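Local coordinates for DNA polymerase III subunit beta (Helicobacter pylori 26695, PDB 4S3I), which acts as the sliding DNA clamp of the replication machinery, tethering DNA polymerases and other proteins to DNA and making them processive, at residues M224-E229 with F235-I240; P125-E130 with E195-I200; D138-I143 with R204-I209. All coordinates share one frame; numbering follows the deposited sequence.

Contact 1. Residues M224-E229 with F235-I240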
loop_
_atom_site.group_PDB
_atom_site.type_symbol
_atom_site.label_atom_id
_atom_site.label_comp_id
_atom_site.label_asym_id
_atom_site.label_seq_id
_atom_site.Cartn_x
_atom_site.Cartn_y
_atom_site.Cartn_z
ATOM N N MET A 224 17.410 18.526 -27.552
ATOM C CA MET A 224 18.280 17.641 -26.778
ATOM C C MET A 224 17.741 17.434 -25.368
ATOM O O MET A 224 17.715 16.316 -24.854
ATOM C CB MET A 224 19.711 18.193 -26.746
ATOM C CG MET A 224 20.362 18.235 -28.115
ATOM S SD MET A 224 22.010 18.964 -28.095
ATOM C CE MET A 224 22.853 17.835 -26.981
ATOM N N LEU A 225 17.306 18.528 -24.753
ATOM C CA LEU A 225 16.683 18.487 -23.441
ATOM C C LEU A 225 15.307 19.125 -23.558
ATOM O O LEU A 225 15.064 19.942 -24.453
ATOM C CB LEU A 225 17.506 19.276 -22.418
ATOM C CG LEU A 225 18.980 18.915 -22.213
ATOM C CD1 LEU A 225 19.613 19.876 -21.225
ATOM C CD2 LEU A 225 19.139 17.479 -21.714
ATOM N N ALA A 226 14.408 18.753 -22.660
ATOM C CA ALA A 226 13.181 19.509 -22.483
ATOM C C ALA A 226 13.201 20.108 -21.083
ATOM O O ALA A 226 13.592 19.444 -20.113
ATOM C CB ALA A 226 11.972 18.639 -22.675
ATOM N N VAL A 227 12.772 21.360 -20.984
ATOM C CA VAL A 227 12.739 22.071 -19.717
ATOM C C VAL A 227 11.324 22.566 -19.438
ATOM O O VAL A 227 10.712 23.227 -20.280
ATOM C CB VAL A 227 13.733 23.253 -19.735
ATOM C CG1 VAL A 227 13.575 24.116 -18.479
ATOM C CG2 VAL A 227 15.158 22.735 -19.864
ATOM N N ILE A 228 10.800 22.247 -18.258
ATOM C CA ILE A 228 9.464 22.689 -17.886
ATOM C C ILE A 228 9.550 23.578 -16.655
ATOM O O ILE A 228 10.190 23.210 -15.663
ATOM C CB ILE A 228 8.548 21.489 -17.614
ATOM C CG1 ILE A 228 8.388 20.663 -18.892
ATOM C CG2 ILE A 228 7.194 21.937 -17.107
ATOM C CD1 ILE A 228 7.565 19.393 -18.707
ATOM N N GLU A 229 8.925 24.754 -16.715
ATOM C CA GLU A 229 9.034 25.719 -15.622
ATOM C C GLU A 229 7.696 26.325 -15.196
ATOM O O GLU A 229 6.864 26.680 -16.040
ATOM C CB GLU A 229 10.002 26.859 -15.996
ATOM C CG GLU A 229 11.199 26.452 -16.828
ATOM C CD GLU A 229 11.983 27.644 -17.378
ATOM O OE1 GLU A 229 12.180 27.708 -18.618
ATOM O OE2 GLU A 229 12.402 28.507 -16.571
ATOM N N PHE A 235 12.152 21.960 -14.089
ATOM C CA PHE A 235 12.407 20.552 -14.320
ATOM C C PHE A 235 13.057 20.417 -15.676
ATOM O O PHE A 235 12.709 21.157 -16.614
ATOM C CB PHE A 235 11.075 19.803 -14.320
ATOM C CG PHE A 235 11.154 18.395 -14.854
ATOM C CD1 PHE A 235 11.315 17.329 -13.985
ATOM C CD2 PHE A 235 11.033 18.134 -16.223
ATOM C CE1 PHE A 235 11.369 16.019 -14.463
ATOM C CE2 PHE A 235 11.091 16.832 -16.713
ATOM C CZ PHE A 235 11.261 15.767 -15.826
ATOM N N PHE A 236 13.995 19.483 -15.800
ATOM C CA PHE A 236 14.502 19.108 -17.116
ATOM C C PHE A 236 14.623 17.595 -17.280
ATOM O O PHE A 236 14.757 16.851 -16.303
ATOM C CB PHE A 236 15.843 19.769 -17.415
ATOM C CG PHE A 236 17.028 19.021 -16.859
ATOM C CD1 PHE A 236 17.684 18.054 -17.620
ATOM C CD2 PHE A 236 17.495 19.295 -15.577
ATOM C CE1 PHE A 236 18.781 17.351 -17.100
ATOM C CE2 PHE A 236 18.593 18.618 -15.059
ATOM C CZ PHE A 236 19.232 17.639 -15.819
ATOM N N THR A 237 14.580 17.156 -18.529
ATOM C CA THR A 237 14.886 15.777 -18.870
ATOM C C THR A 237 15.630 15.725 -20.181
ATOM O O THR A 237 15.384 16.528 -21.089
ATOM C CB THR A 237 13.618 14.887 -18.968
ATOM O OG1 THR A 237 14.000 13.557 -19.356
ATOM C CG2 THR A 237 12.646 15.446 -20.003
ATOM N N LYS A 238 16.569 14.795 -20.271
ATOM C CA LYS A 238 17.176 14.516 -21.552
ATOM C C LYS A 238 16.072 13.888 -22.390
ATOM O O LYS A 238 15.168 13.238 -21.848
ATOM C CB LYS A 238 18.350 13.551 -21.397
ATOM C CG LYS A 238 19.183 13.406 -22.651
ATOM C CD LYS A 238 20.157 12.228 -22.569
ATOM C CE LYS A 238 21.234 12.413 -21.502
ATOM N NZ LYS A 238 22.304 11.362 -21.596
ATOM N N LEU A 239 16.118 14.112 -23.696
ATOM C CA LEU A 239 15.150 13.506 -24.603
ATOM C C LEU A 239 15.696 12.177 -25.117
ATOM O O LEU A 239 16.911 11.937 -25.101
ATOM C CB LEU A 239 14.879 14.424 -25.801
ATOM C CG LEU A 239 14.348 15.837 -25.561
ATOM C CD1 LEU A 239 14.091 16.579 -26.882
ATOM C CD2 LEU A 239 13.099 15.806 -24.716
ATOM N N ILE A 240 14.800 11.317 -25.589
ATOM C CA ILE A 240 15.221 10.125 -26.315
ATOM C C ILE A 240 15.563 10.465 -27.762
ATOM O O ILE A 240 14.739 11.034 -28.484
ATOM C CB ILE A 240 14.134 9.048 -26.302
ATOM C CG1 ILE A 240 13.801 8.667 -24.861
ATOM C CG2 ILE A 240 14.594 7.826 -27.094
ATOM C CD1 ILE A 240 12.703 7.627 -24.738
#
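The rings of F235 and F236 leave their strand on opposite faces of the sheet, and each meets one aliphatic group of strand 225-229. CB of I228 approaches the F235 ring obliquely, 4.4 Å from its CD2. CD2 of L225 comes to the F236 ring in the same oblique way, beside CD1. F120 adds an edge-to-face contact to the F236 ring. CB of F236 also packs on CG2 of V227 at 3.9 Å. F235 shares its face with A226, I228 and T237, and helix 203-212 covers that face.

The two strands form an antiparallel beta hairpin. A226 with T237 and I228 with F235 are its hydrogen-bonded pairs. A226 N gives to T237 O at 2.9 Å, and F235 N gives to I228 O at 2.8 Å, almost straight at 178°. Past the strand end, L239 N still reaches M224 O at 3.0 Å. CG of L239 stands beside its own backbone N (chi1 -59°), which brings CD2 to 3.7 Å from CB of A226.

The backbone polar atoms of the hydrogen-bonded pairs are thus satisfied inside a largely buried hairpin. The side chains add mainly apolar packing.

Contact 2. Residues P125-E130 with E195-I200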
loop_
_atom_site.group_PDB
_atom_site.type_symbol
_atom_site.label_atom_id
_atom_site.label_comp_id
_atom_site.label_asym_id
_atom_site.label_seq_id
_atom_site.Cartn_x
_atom_site.Cartn_y
_atom_site.Cartn_z
ATOM N N PRO A 125 16.170 27.518 -26.507
ATOM C CA PRO A 125 15.018 26.734 -26.970
ATOM C C PRO A 125 14.836 26.847 -28.480
ATOM O O PRO A 125 15.084 27.917 -29.041
ATOM C CB PRO A 125 13.830 27.393 -26.253
ATOM C CG PRO A 125 14.444 28.297 -25.177
ATOM C CD PRO A 125 15.765 28.713 -25.746
ATOM N N LYS A 126 14.432 25.755 -29.122
ATOM C CA LYS A 126 14.082 25.772 -30.539
ATOM C C LYS A 126 12.571 25.775 -30.639
ATOM O O LYS A 126 11.995 26.166 -31.649
ATOM C CB LYS A 126 14.618 24.530 -31.251
ATOM C CG LYS A 126 16.126 24.441 -31.305
ATOM C CD LYS A 126 16.570 23.382 -32.302
ATOM C CE LYS A 126 18.081 23.385 -32.466
ATOM N NZ LYS A 126 18.498 22.806 -33.773
ATOM N N VAL A 127 11.933 25.305 -29.581
ATOM C CA VAL A 127 10.483 25.293 -29.536
ATOM C C VAL A 127 10.029 25.598 -28.125
ATOM O O VAL A 127 10.668 25.190 -27.150
ATOM C CB VAL A 127 9.903 23.945 -30.024
ATOM C CG1 VAL A 127 10.403 22.804 -29.153
ATOM C CG2 VAL A 127 8.372 23.974 -30.025
ATOM N N SER A 128 8.944 26.350 -28.010
ATOM C CA SER A 128 8.417 26.653 -26.695
ATOM C C SER A 128 6.915 26.825 -26.772
ATOM O O SER A 128 6.385 27.324 -27.770
ATOM C CB SER A 128 9.048 27.922 -26.134
ATOM O OG SER A 128 8.423 29.066 -26.671
ATOM N N ILE A 129 6.239 26.391 -25.715
ATOM C CA ILE A 129 4.827 26.665 -25.532
ATOM C C ILE A 129 4.543 27.089 -24.092
ATOM O O ILE A 129 5.292 26.756 -23.162
ATOM C CB ILE A 129 3.960 25.448 -25.886
ATOM C CG1 ILE A 129 4.426 24.212 -25.116
ATOM C CG2 ILE A 129 3.990 25.177 -27.382
ATOM C CD1 ILE A 129 3.394 23.080 -25.149
ATOM N N GLU A 130 3.463 27.844 -23.933
ATOM C CA GLU A 130 2.955 28.220 -22.630
ATOM C C GLU A 130 1.688 27.407 -22.465
ATOM O O GLU A 130 0.836 27.401 -23.355
ATOM C CB GLU A 130 2.638 29.722 -22.594
ATOM C CG GLU A 130 3.432 30.526 -21.558
ATOM C CD GLU A 130 4.910 30.696 -21.916
ATOM O OE1 GLU A 130 5.349 30.141 -22.947
ATOM O OE2 GLU A 130 5.636 31.390 -21.167
ATOM N N GLU A 195 9.471 24.383 -38.737
ATOM C CA GLU A 195 8.054 24.142 -39.007
ATOM C C GLU A 195 7.538 22.929 -38.239
ATOM O O GLU A 195 6.434 22.944 -37.680
ATOM C CB GLU A 195 7.812 23.935 -40.504
ATOM C CG GLU A 195 7.410 25.189 -41.275
ATOM C CD GLU A 195 6.674 24.858 -42.565
ATOM O OE1 GLU A 195 6.534 23.656 -42.876
ATOM O OE2 GLU A 195 6.229 25.794 -43.263
ATOM N N ASP A 196 8.334 21.867 -38.233
ATOM C CA ASP A 196 7.982 20.666 -37.489
ATOM C C ASP A 196 9.146 20.208 -36.621
ATOM O O ASP A 196 10.312 20.239 -37.046
ATOM C CB ASP A 196 7.512 19.551 -38.428
ATOM C CG ASP A 196 6.036 19.670 -38.778
ATOM O OD1 ASP A 196 5.213 18.975 -38.137
ATOM O OD2 ASP A 196 5.699 20.462 -39.686
ATOM N N ILE A 197 8.827 19.819 -35.388
ATOM C CA ILE A 197 9.840 19.343 -34.453
ATOM C C ILE A 197 9.230 18.325 -33.505
ATOM O O ILE A 197 8.102 18.503 -33.018
ATOM C CB ILE A 197 10.520 20.505 -33.667
ATOM C CG1 ILE A 197 11.563 19.957 -32.685
ATOM C CG2 ILE A 197 9.488 21.343 -32.939
ATOM C CD1 ILE A 197 12.367 21.035 -31.951
ATOM N N SER A 198 9.963 17.242 -33.262
ATOM C CA SER A 198 9.449 16.169 -32.421
ATOM C C SER A 198 10.334 15.955 -31.209
ATOM O O SER A 198 11.557 15.847 -31.333
ATOM C CB SER A 198 9.328 14.873 -33.222
ATOM O OG SER A 198 8.233 14.939 -34.106
ATOM N N CYS A 199 9.710 15.900 -30.041
ATOM C CA CYS A 199 10.425 15.635 -28.799
ATOM C C CYS A 199 9.914 14.328 -28.215
ATOM O O CYS A 199 8.701 14.151 -28.059
ATOM C CB CYS A 199 10.188 16.764 -27.791
ATOM S SG CYS A 199 10.702 18.413 -28.347
ATOM N N ILE A 200 10.821 13.410 -27.890
ATOM C CA ILE A 200 10.409 12.181 -27.222
ATOM C C ILE A 200 10.867 12.198 -25.765
ATOM O O ILE A 200 12.076 12.121 -25.492
ATOM C CB ILE A 200 10.971 10.911 -27.904
ATOM C CG1 ILE A 200 10.595 10.861 -29.382
ATOM C CG2 ILE A 200 10.432 9.668 -27.217
ATOM C CD1 ILE A 200 11.373 9.794 -30.180
#
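V127 meets I197 from its first side-chain carbon onward. Its CB lies 3.9 Å from CG2 of I197. From there the two methyls divide. CG2 of V127 stays near CG2 of the isoleucine, at 4.1 Å. CG1 reaches further along and touches CD1 of I197 at 3.8 Å. The same CG1 is also the valine atom that meets SG of C199, at a looser 4.5 Å. CG1 sits between the backbone N and the carbonyl carbon of V127 (chi1 60°), and this turns it to the isoleucine tip. With CG1 anti to its own N (chi1 179°) and CD1 anti again at the next bond, the I197 chain runs straight out to the valine.

V127 opens strand 127-131, and I197 lies on strand 196-202. The two strands belong to different antiparallel sheets of the chain. Their CA atoms at V127 and I197 are 7.7 Å apart, so the sheets meet here through side chains and not by strand pairing. K126 and V127 both face S221 on the neighbouring strand 217-221, which makes a classic beta bulge at the start of strand 127-131.

K126 adds its CB, 4.2 Å from CD1 of I197, while its amino end leads away from the 195-200 segment. F163 of strand 158-164 packs against both V127 and I197. S192 also touches both side chains.

Contact 3. Residues D138-I143 with R204-I209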
loop_
_atom_site.group_PDB
_atom_site.type_symbol
_atom_site.label_atom_id
_atom_site.label_comp_id
_atom_site.label_asym_id
_atom_site.label_seq_id
_atom_site.Cartn_x
_atom_site.Cartn_y
_atom_site.Cartn_z
ATOM N N ASP A 138 -3.111 16.130 -18.923
ATOM C CA ASP A 138 -4.247 15.233 -19.102
ATOM C C ASP A 138 -3.889 14.205 -20.174
ATOM O O ASP A 138 -4.088 13.010 -19.995
ATOM C CB ASP A 138 -5.487 16.036 -19.506
ATOM C CG ASP A 138 -6.757 15.187 -19.517
ATOM O OD1 ASP A 138 -6.983 14.444 -18.542
ATOM O OD2 ASP A 138 -7.528 15.258 -20.500
ATOM N N ALA A 139 -3.344 14.684 -21.287
ATOM C CA ALA A 139 -2.869 13.802 -22.343
ATOM C C ALA A 139 -1.796 12.847 -21.814
ATOM O O ALA A 139 -1.819 11.657 -22.106
ATOM C CB ALA A 139 -2.333 14.627 -23.534
ATOM N N PHE A 140 -0.843 13.378 -21.050
ATOM C CA PHE A 140 0.237 12.561 -20.502
ATOM C C PHE A 140 -0.330 11.465 -19.594
ATOM O O PHE A 140 0.050 10.298 -19.691
ATOM C CB PHE A 140 1.231 13.425 -19.693
ATOM C CG PHE A 140 2.156 14.257 -20.534
ATOM C CD1 PHE A 140 2.186 14.122 -21.916
ATOM C CD2 PHE A 140 3.021 15.167 -19.932
ATOM C CE1 PHE A 140 3.045 14.890 -22.693
ATOM C CE2 PHE A 140 3.888 15.940 -20.701
ATOM C CZ PHE A 140 3.900 15.799 -22.081
ATOM N N LYS A 141 -1.232 11.844 -18.703
ATOM C CA LYS A 141 -1.759 10.868 -17.747
ATOM C C LYS A 141 -2.589 9.798 -18.461
ATOM O O LYS A 141 -2.614 8.631 -18.055
ATOM C CB LYS A 141 -2.600 11.572 -16.679
ATOM C CG LYS A 141 -3.019 10.675 -15.528
ATOM C CD LYS A 141 -4.230 11.243 -14.786
ATOM C CE LYS A 141 -4.647 10.326 -13.636
ATOM N NZ LYS A 141 -6.044 10.571 -13.160
ATOM N N LYS A 142 -3.256 10.185 -19.542
ATOM C CA LYS A 142 -4.156 9.258 -20.222
ATOM C C LYS A 142 -3.386 8.270 -21.078
ATOM O O LYS A 142 -3.807 7.135 -21.278
ATOM C CB LYS A 142 -5.190 10.031 -21.049
ATOM C CG LYS A 142 -6.326 10.583 -20.213
ATOM C CD LYS A 142 -7.257 11.501 -21.026
ATOM C CE LYS A 142 -8.466 11.947 -20.190
ATOM N NZ LYS A 142 -9.192 13.059 -20.875
ATOM N N ILE A 143 -2.230 8.696 -21.554
ATOM C CA ILE A 143 -1.465 7.892 -22.503
ATOM C C ILE A 143 -0.399 7.044 -21.812
ATOM O O ILE A 143 -0.025 5.972 -22.295
ATOM C CB ILE A 143 -0.852 8.819 -23.578
ATOM C CG1 ILE A 143 -1.977 9.427 -24.416
ATOM C CG2 ILE A 143 0.156 8.105 -24.477
ATOM C CD1 ILE A 143 -1.496 10.352 -25.528
ATOM N N ARG A 204 10.028 7.891 -17.447
ATOM C CA ARG A 204 10.334 8.356 -16.096
ATOM C C ARG A 204 10.041 9.841 -15.971
ATOM O O ARG A 204 9.415 10.283 -15.001
ATOM C CB ARG A 204 11.805 8.098 -15.741
ATOM C CG ARG A 204 12.157 8.583 -14.334
ATOM C CD ARG A 204 13.651 8.734 -14.139
ATOM N NE ARG A 204 13.975 9.269 -12.816
ATOM C CZ ARG A 204 15.211 9.374 -12.340
ATOM N NH1 ARG A 204 16.236 8.973 -13.080
ATOM N NH2 ARG A 204 15.422 9.873 -11.126
ATOM N N ALA A 205 10.487 10.604 -16.970
ATOM C CA ALA A 205 10.243 12.037 -17.003
ATOM C C ALA A 205 8.749 12.303 -17.008
ATOM O O ALA A 205 8.250 13.179 -16.284
ATOM C CB ALA A 205 10.903 12.664 -18.238
ATOM N N LEU A 206 8.033 11.548 -17.839
ATOM C CA LEU A 206 6.571 11.672 -17.907
ATOM C C LEU A 206 5.962 11.548 -16.512
ATOM O O LEU A 206 5.190 12.406 -16.063
ATOM C CB LEU A 206 5.997 10.609 -18.855
ATOM C CG LEU A 206 4.591 10.806 -19.451
ATOM C CD1 LEU A 206 4.260 9.678 -20.413
ATOM C CD2 LEU A 206 3.499 10.900 -18.406
ATOM N N LEU A 207 6.313 10.479 -15.818
ATOM C CA LEU A 207 5.739 10.236 -14.501
ATOM C C LEU A 207 6.126 11.320 -13.496
ATOM O O LEU A 207 5.294 11.761 -12.704
ATOM C CB LEU A 207 6.141 8.850 -14.016
ATOM C CG LEU A 207 5.582 7.728 -14.897
ATOM C CD1 LEU A 207 6.252 6.386 -14.593
ATOM C CD2 LEU A 207 4.062 7.631 -14.720
ATOM N N GLU A 208 7.376 11.780 -13.545
ATOM C CA GLU A 208 7.768 12.898 -12.689
ATOM C C GLU A 208 6.989 14.180 -13.005
ATOM O O GLU A 208 6.521 14.865 -12.093
ATOM C CB GLU A 208 9.288 13.145 -12.754
ATOM C CG GLU A 208 10.133 11.959 -12.303
ATOM C CD GLU A 208 9.677 11.364 -10.967
ATOM O OE1 GLU A 208 9.110 12.099 -10.129
ATOM O OE2 GLU A 208 9.897 10.148 -10.752
ATOM N N ILE A 209 6.851 14.499 -14.291
ATOM C CA ILE A 209 6.068 15.666 -14.693
ATOM C C ILE A 209 4.671 15.644 -14.085
ATOM O O ILE A 209 4.151 16.675 -13.638
ATOM C CB ILE A 209 5.965 15.773 -16.229
ATOM C CG1 ILE A 209 7.285 16.276 -16.793
ATOM C CG2 ILE A 209 4.844 16.736 -16.646
ATOM C CD1 ILE A 209 7.526 15.849 -18.220
#
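This is a small, buried, purely apolar contact between two helices, 135-143 and 203-212, close to the centre of the chain. F140 meets L206 and I209. CD2 of L206 lies 3.6 Å from CB of F140 and 3.7 Å from the backbone O of F140, and it comes to the ring itself obliquely. CG of L206 is anti to its own backbone N (chi1 -160°). CD1 continues the extended chain, and the other branch, CD2, turns to F140. I209 comes one turn later. Its CG2 methyl sits at the edge of the F140 ring, near the ring plane, 4.1 Å from CD2 of F140.

Both helices belong to the central domain of the clamp, where each is the next element after a strand, 127-131 and 196-202. They pack side by side against the sheets, as in the repeated domains of beta sliding clamps, where such helices line the DNA-facing inside of the ring. I159 of strand 158-164 packs against F140 and L206 alike, and F235 touches I209.

On helix 135-143, D138 and K142 form a salt bridge one turn apart, NZ to OD2 at 2.8 Å. A365 binds both groups through its backbone.

In the fold
Of the elements in these contacts, strand 127-131 comes first from the N terminus and leads into helix 135-143. Strand 196-202 and helix 203-212 repeat this order much later. Contact 2 joins the two strands, and contact 3 joins the two helices. Their segments alternate along the chain, so the long loops they close cross. Contact 1 follows both in series and closes only the short turn of a hairpin. It adjoins contact 2 through a probable hydrogen bond from I240 N to I200 O. It meets contact 3 where T237, I228 and F235 pack on helix 203-212. Together the contacts tie two helices to each other and to two sheets that run on into the flanking domains.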